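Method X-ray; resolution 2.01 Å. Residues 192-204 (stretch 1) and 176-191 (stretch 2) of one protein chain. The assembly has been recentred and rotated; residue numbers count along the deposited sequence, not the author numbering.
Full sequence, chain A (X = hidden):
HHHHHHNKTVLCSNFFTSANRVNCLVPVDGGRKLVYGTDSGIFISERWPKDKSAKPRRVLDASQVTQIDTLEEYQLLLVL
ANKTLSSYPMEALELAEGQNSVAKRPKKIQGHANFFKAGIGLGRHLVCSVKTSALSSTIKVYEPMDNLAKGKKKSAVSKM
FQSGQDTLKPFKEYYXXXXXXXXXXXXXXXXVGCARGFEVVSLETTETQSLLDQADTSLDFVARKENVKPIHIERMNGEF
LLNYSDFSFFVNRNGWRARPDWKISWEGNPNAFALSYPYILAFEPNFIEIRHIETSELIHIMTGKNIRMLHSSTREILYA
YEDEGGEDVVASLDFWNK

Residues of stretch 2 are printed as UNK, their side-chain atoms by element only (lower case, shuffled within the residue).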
# COMPACT_ATOMS: atom_id res chain seq x y z
N VAL A 192 12.70 -5.70 -1.44
CA VAL A 192 12.27 -5.51 -0.08
C VAL A 192 12.88 -4.22 0.44
O VAL A 192 14.09 -4.00 0.32
CB VAL A 192 12.71 -6.67 0.85
CG1 VAL A 192 12.43 -6.34 2.34
CG2 VAL A 192 12.00 -7.97 0.46
N GLY A 193 12.01 -3.41 1.06
CA GLY A 193 12.39 -2.15 1.70
C GLY A 193 12.67 -2.48 3.15
O GLY A 193 11.76 -2.84 3.87
N CYS A 194 13.94 -2.48 3.54
CA CYS A 194 14.35 -2.93 4.87
C CYS A 194 15.26 -1.85 5.38
O CYS A 194 15.64 -0.99 4.62
CB CYS A 194 15.08 -4.30 4.75
SG CYS A 194 16.80 -4.13 4.20
N ALA A 195 15.65 -1.90 6.64
CA ALA A 195 16.43 -0.79 7.24
C ALA A 195 17.78 -0.42 6.59
O ALA A 195 18.31 0.65 6.82
CB ALA A 195 16.64 -1.12 8.71
N ARG A 196 18.37 -1.32 5.81
CA ARG A 196 19.66 -1.05 5.15
C ARG A 196 19.49 -0.51 3.73
O ARG A 196 20.46 -0.02 3.11
CB ARG A 196 20.51 -2.33 5.08
CG ARG A 196 21.19 -2.71 6.40
CD ARG A 196 22.19 -3.85 6.18
NE ARG A 196 21.69 -4.83 5.20
CZ ARG A 196 21.14 -6.03 5.47
NH1 ARG A 196 20.99 -6.49 6.71
NH2 ARG A 196 20.73 -6.79 4.45
N GLY A 197 18.27 -0.64 3.22
CA GLY A 197 17.88 -0.12 1.91
C GLY A 197 16.97 -1.09 1.18
O GLY A 197 16.50 -2.13 1.70
N PHE A 198 16.74 -0.77 -0.07
CA PHE A 198 16.12 -1.70 -0.98
C PHE A 198 17.06 -2.89 -1.32
O PHE A 198 18.13 -2.69 -1.89
CB PHE A 198 15.73 -0.91 -2.24
CG PHE A 198 14.49 -0.03 -2.09
CD1 PHE A 198 13.24 -0.58 -1.75
CD2 PHE A 198 14.55 1.35 -2.37
CE1 PHE A 198 12.12 0.24 -1.68
CE2 PHE A 198 13.41 2.16 -2.31
CZ PHE A 198 12.20 1.60 -1.97
N GLU A 199 16.67 -4.12 -0.96
CA GLU A 199 17.47 -5.31 -1.26
C GLU A 199 16.68 -6.24 -2.18
O GLU A 199 15.57 -6.68 -1.87
CB GLU A 199 17.92 -6.06 0.01
CG GLU A 199 18.58 -5.19 1.11
CD GLU A 199 20.06 -4.84 0.91
OE1 GLU A 199 20.80 -5.58 0.21
OE2 GLU A 199 20.51 -3.81 1.49
N VAL A 200 17.28 -6.55 -3.32
CA VAL A 200 16.64 -7.34 -4.37
C VAL A 200 16.88 -8.83 -4.10
O VAL A 200 17.98 -9.23 -3.78
CB VAL A 200 17.19 -6.92 -5.73
CG1 VAL A 200 16.50 -7.64 -6.87
CG2 VAL A 200 17.05 -5.41 -5.88
N VAL A 201 15.82 -9.64 -4.23
CA VAL A 201 15.80 -11.06 -3.80
C VAL A 201 15.18 -11.89 -4.90
O VAL A 201 14.11 -11.58 -5.42
CB VAL A 201 15.02 -11.23 -2.48
CG1 VAL A 201 14.44 -12.64 -2.31
CG2 VAL A 201 15.95 -10.90 -1.32
N SER A 202 15.85 -12.98 -5.24
CA SER A 202 15.53 -13.73 -6.44
C SER A 202 14.42 -14.74 -6.16
O SER A 202 14.54 -15.54 -5.25
CB SER A 202 16.80 -14.45 -6.87
OG SER A 202 16.68 -15.09 -8.12
N LEU A 203 13.35 -14.71 -6.96
CA LEU A 203 12.22 -15.66 -6.77
C LEU A 203 12.63 -17.16 -6.93
O LEU A 203 12.68 -17.88 -5.92
CB LEU A 203 10.98 -15.28 -7.61
CG LEU A 203 10.03 -14.20 -7.01
CD1 LEU A 203 9.13 -13.50 -8.03
CD2 LEU A 203 9.17 -14.82 -5.93
N GLU A 204 12.93 -17.63 -8.15
CA GLU A 204 13.69 -18.89 -8.35
C GLU A 204 15.16 -18.54 -8.14
O GLU A 204 15.53 -17.39 -8.30
CB GLU A 204 13.41 -19.57 -9.72
CG GLU A 204 14.52 -19.56 -10.78
CD GLU A 204 14.85 -18.18 -11.36
OE1 GLU A 204 14.13 -17.21 -11.05
OE2 GLU A 204 15.84 -18.07 -12.12
N UNK A 176 15.50 -12.77 5.91
CA UNK A 176 16.17 -11.47 5.71
C UNK A 176 16.59 -10.97 7.09
O UNK A 176 15.71 -10.78 7.96
c UNK A 176 15.22 -10.36 5.11
c UNK A 176 15.59 -10.45 2.55
c UNK A 176 14.66 -10.72 3.71
c UNK A 176 15.90 -8.97 5.08
N UNK A 177 17.89 -10.71 7.31
CA UNK A 177 18.33 -10.24 8.63
C UNK A 177 18.22 -8.73 8.81
O UNK A 177 19.23 -8.07 9.04
c UNK A 177 20.25 -10.61 7.26
c UNK A 177 19.81 -10.71 8.68
c UNK A 177 19.05 -11.04 6.44
N UNK A 178 16.99 -8.21 8.70
CA UNK A 178 16.65 -6.80 9.02
C UNK A 178 15.12 -6.51 9.12
O UNK A 178 14.29 -7.22 8.55
c UNK A 178 17.27 -5.87 7.99
N UNK A 179 14.78 -5.45 9.84
CA UNK A 179 13.41 -4.92 9.87
C UNK A 179 12.96 -4.41 8.47
O UNK A 179 13.67 -3.58 7.87
o UNK A 179 10.86 -2.27 13.11
c UNK A 179 11.87 -3.35 11.24
o UNK A 179 12.64 -1.31 12.25
c UNK A 179 11.79 -2.23 12.27
c UNK A 179 13.30 -3.79 10.91
N UNK A 180 11.81 -4.90 7.98
CA UNK A 180 11.27 -4.53 6.64
C UNK A 180 10.08 -3.58 6.69
O UNK A 180 9.11 -3.87 7.37
c UNK A 180 10.86 -5.77 5.88
o UNK A 180 11.97 -6.55 5.57
N UNK A 181 10.19 -2.46 5.95
CA UNK A 181 9.11 -1.46 5.71
C UNK A 181 8.13 -1.87 4.60
O UNK A 181 6.95 -1.65 4.74
o UNK A 181 10.58 0.44 6.24
c UNK A 181 9.69 -0.11 5.29
N UNK A 182 8.61 -2.44 3.50
CA UNK A 182 7.77 -2.62 2.32
C UNK A 182 8.22 -3.73 1.36
O UNK A 182 9.33 -4.20 1.43
o UNK A 182 9.05 -0.98 1.09
c UNK A 182 7.76 -1.32 1.56
N UNK A 183 7.37 -4.08 0.42
CA UNK A 183 7.73 -5.06 -0.60
C UNK A 183 7.14 -4.79 -2.00
O UNK A 183 6.01 -4.42 -2.15
c UNK A 183 7.40 -6.49 -0.08
c UNK A 183 5.91 -6.81 -0.21
c UNK A 183 8.24 -7.53 -0.80
c UNK A 183 8.27 -8.86 -0.07
N UNK A 184 7.93 -5.00 -3.03
CA UNK A 184 7.59 -4.65 -4.42
C UNK A 184 7.96 -5.79 -5.36
O UNK A 184 8.99 -6.45 -5.19
c UNK A 184 8.03 -2.20 -3.90
n UNK A 184 7.90 -0.81 -2.21
n UNK A 184 6.96 -1.35 -4.06
c UNK A 184 6.91 -0.52 -3.04
c UNK A 184 8.31 -3.34 -4.84
c UNK A 184 8.61 -1.86 -2.72
N UNK A 185 7.09 -6.05 -6.32
CA UNK A 185 7.36 -7.02 -7.38
C UNK A 185 8.07 -6.31 -8.50
O UNK A 185 7.52 -5.34 -9.03
c UNK A 185 5.85 -9.84 -6.79
c UNK A 185 5.23 -10.70 -5.90
c UNK A 185 4.17 -10.23 -5.11
c UNK A 185 3.75 -8.91 -5.21
c UNK A 185 4.36 -8.06 -6.11
c UNK A 185 6.06 -7.58 -7.90
c UNK A 185 5.40 -8.51 -6.93
N UNK A 186 9.31 -6.74 -8.79
CA UNK A 186 10.07 -6.27 -9.95
C UNK A 186 10.40 -7.44 -10.86
O UNK A 186 11.44 -8.09 -10.65
c UNK A 186 11.42 -4.34 -8.84
c UNK A 186 12.86 -4.11 -8.36
c UNK A 186 10.90 -3.26 -9.80
c UNK A 186 11.39 -5.68 -9.52
N UNK A 187 9.51 -7.71 -11.82
CA UNK A 187 9.68 -8.78 -12.84
C UNK A 187 10.76 -9.83 -12.56
O UNK A 187 11.93 -9.64 -12.92
c UNK A 187 11.34 -6.63 -15.63
n UNK A 187 12.44 -7.33 -16.28
c UNK A 187 13.16 -6.87 -17.30
n UNK A 187 12.92 -5.68 -17.87
n UNK A 187 14.15 -7.61 -17.78
c UNK A 187 11.08 -7.12 -14.22
c UNK A 187 9.95 -8.15 -14.20
N UNK A 188 10.35 -10.91 -11.89
CA UNK A 188 11.19 -12.09 -11.56
C UNK A 188 11.85 -11.97 -10.22
O UNK A 188 12.46 -12.93 -9.74
c UNK A 188 12.27 -12.43 -12.61
o UNK A 188 11.72 -12.55 -13.91
N UNK A 189 11.74 -10.80 -9.60
CA UNK A 189 12.34 -10.62 -8.31
C UNK A 189 11.43 -9.85 -7.37
O UNK A 189 10.59 -9.06 -7.82
c UNK A 189 13.67 -9.89 -8.47
c UNK A 189 13.49 -8.41 -8.66
o UNK A 189 14.42 -10.09 -7.28
N UNK A 190 11.65 -10.07 -6.07
CA UNK A 190 11.10 -9.23 -5.01
C UNK A 190 12.12 -8.21 -4.49
O UNK A 190 13.24 -8.59 -4.13
c UNK A 190 9.66 -11.16 -4.00
c UNK A 190 9.51 -11.82 -2.64
c UNK A 190 8.33 -10.70 -4.54
c UNK A 190 10.68 -10.05 -3.82
N UNK A 191 11.72 -6.93 -4.44
CA UNK A 191 12.52 -5.85 -3.85
C UNK A 191 11.91 -5.48 -2.48
O UNK A 191 10.74 -5.02 -2.39
s UNK A 191 13.76 -3.39 -4.31
c UNK A 191 12.55 -4.64 -4.77

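Position 176 carries four carbons, forked at the first with one arm two carbons long; that arm's end lies 3.9 Å from Val201 CG2. It is Ile176. At 177 three carbons close a ring onto the backbone N: Pro177, whose O accepts a weak bond from Arg196 NH1 (3.3 Å, 124°) near the guanidinium plane. Position 178 has one carbon, 4.2 Å from Cys194 SG, hence Ala178. At 179 three carbons end in two oxygens; the chain length gives Glu179. Its O accepts from Ala195 N at 2.9 Å.

Positions 180, 181 and 182 each show one carbon and one oxygen, unbranched: serines. In Ser180, OG lies 3.3 Å from Val192 CG1. Ser181 contributes its N, 2.6 Å from Gly193 O, and Ser182 pairs with Gly193 through both N and O. An ideal CB on Gly193 would fall 2.3 Å from Ser182 OG, so the hydroxyl occupies space that glycine leaves free.

Position 183 again has four carbons forked at the first; the end of the longer arm is 3.9 Å from Val192 CG2, giving Ile183. At 184 a five-membered ring of three carbons and two nitrogens follows one carbon: His184, with CD2 4.2 Å from Phe198 CE1. At 185 one carbon leads to a six-carbon ring, hence Phe185; at 186 four carbons fork at the second, hence Leu186; neither side chain comes within 4.5 Å of stretch 1. At 187 three carbons, a nitrogen and a carbon bearing two nitrogens make Arg187, pointing away.

Position 188, one carbon and one oxygen, is Ser188; its O accepts a weak bond from Leu203 N (3.4 Å). At 189 the first carbon bears an oxygen and a carbon: Thr189. OG1 donates to Val201 O at a very short 2.4 Å. Position 190 has four carbons forked at the second, the fork 4.2 Å from Leu203 CD2: Leu190. At 191 a carbon and a sulfur give Cys191, with SG 3.8 Å from Phe198 CB.

The contact is a set of antiparallel strand pairings burying 1074 Å². Strands 192-194 and 180-186 run at 166°, with Gly193 N to Ser182 O at 2.8 Å and 171°. A bulge shifts the register between Gly193 and Cys194, letting Gly193 O accept from both Ser181 N and Ser182 N (3.2 Å). After the type I turn from Cys194 to Gly197, strand 197-202 pairs with 189-191: Val201 N meets Leu190 O at 2.8 Å, and Leu190 N meets Val201 O at 3.0 Å. Apolar side chains, including Val200 and Cys191 on a shared face, supplement this backbone ladder.

Stretch 2, residues 176-191: IPAESSSIHFLRSTLC
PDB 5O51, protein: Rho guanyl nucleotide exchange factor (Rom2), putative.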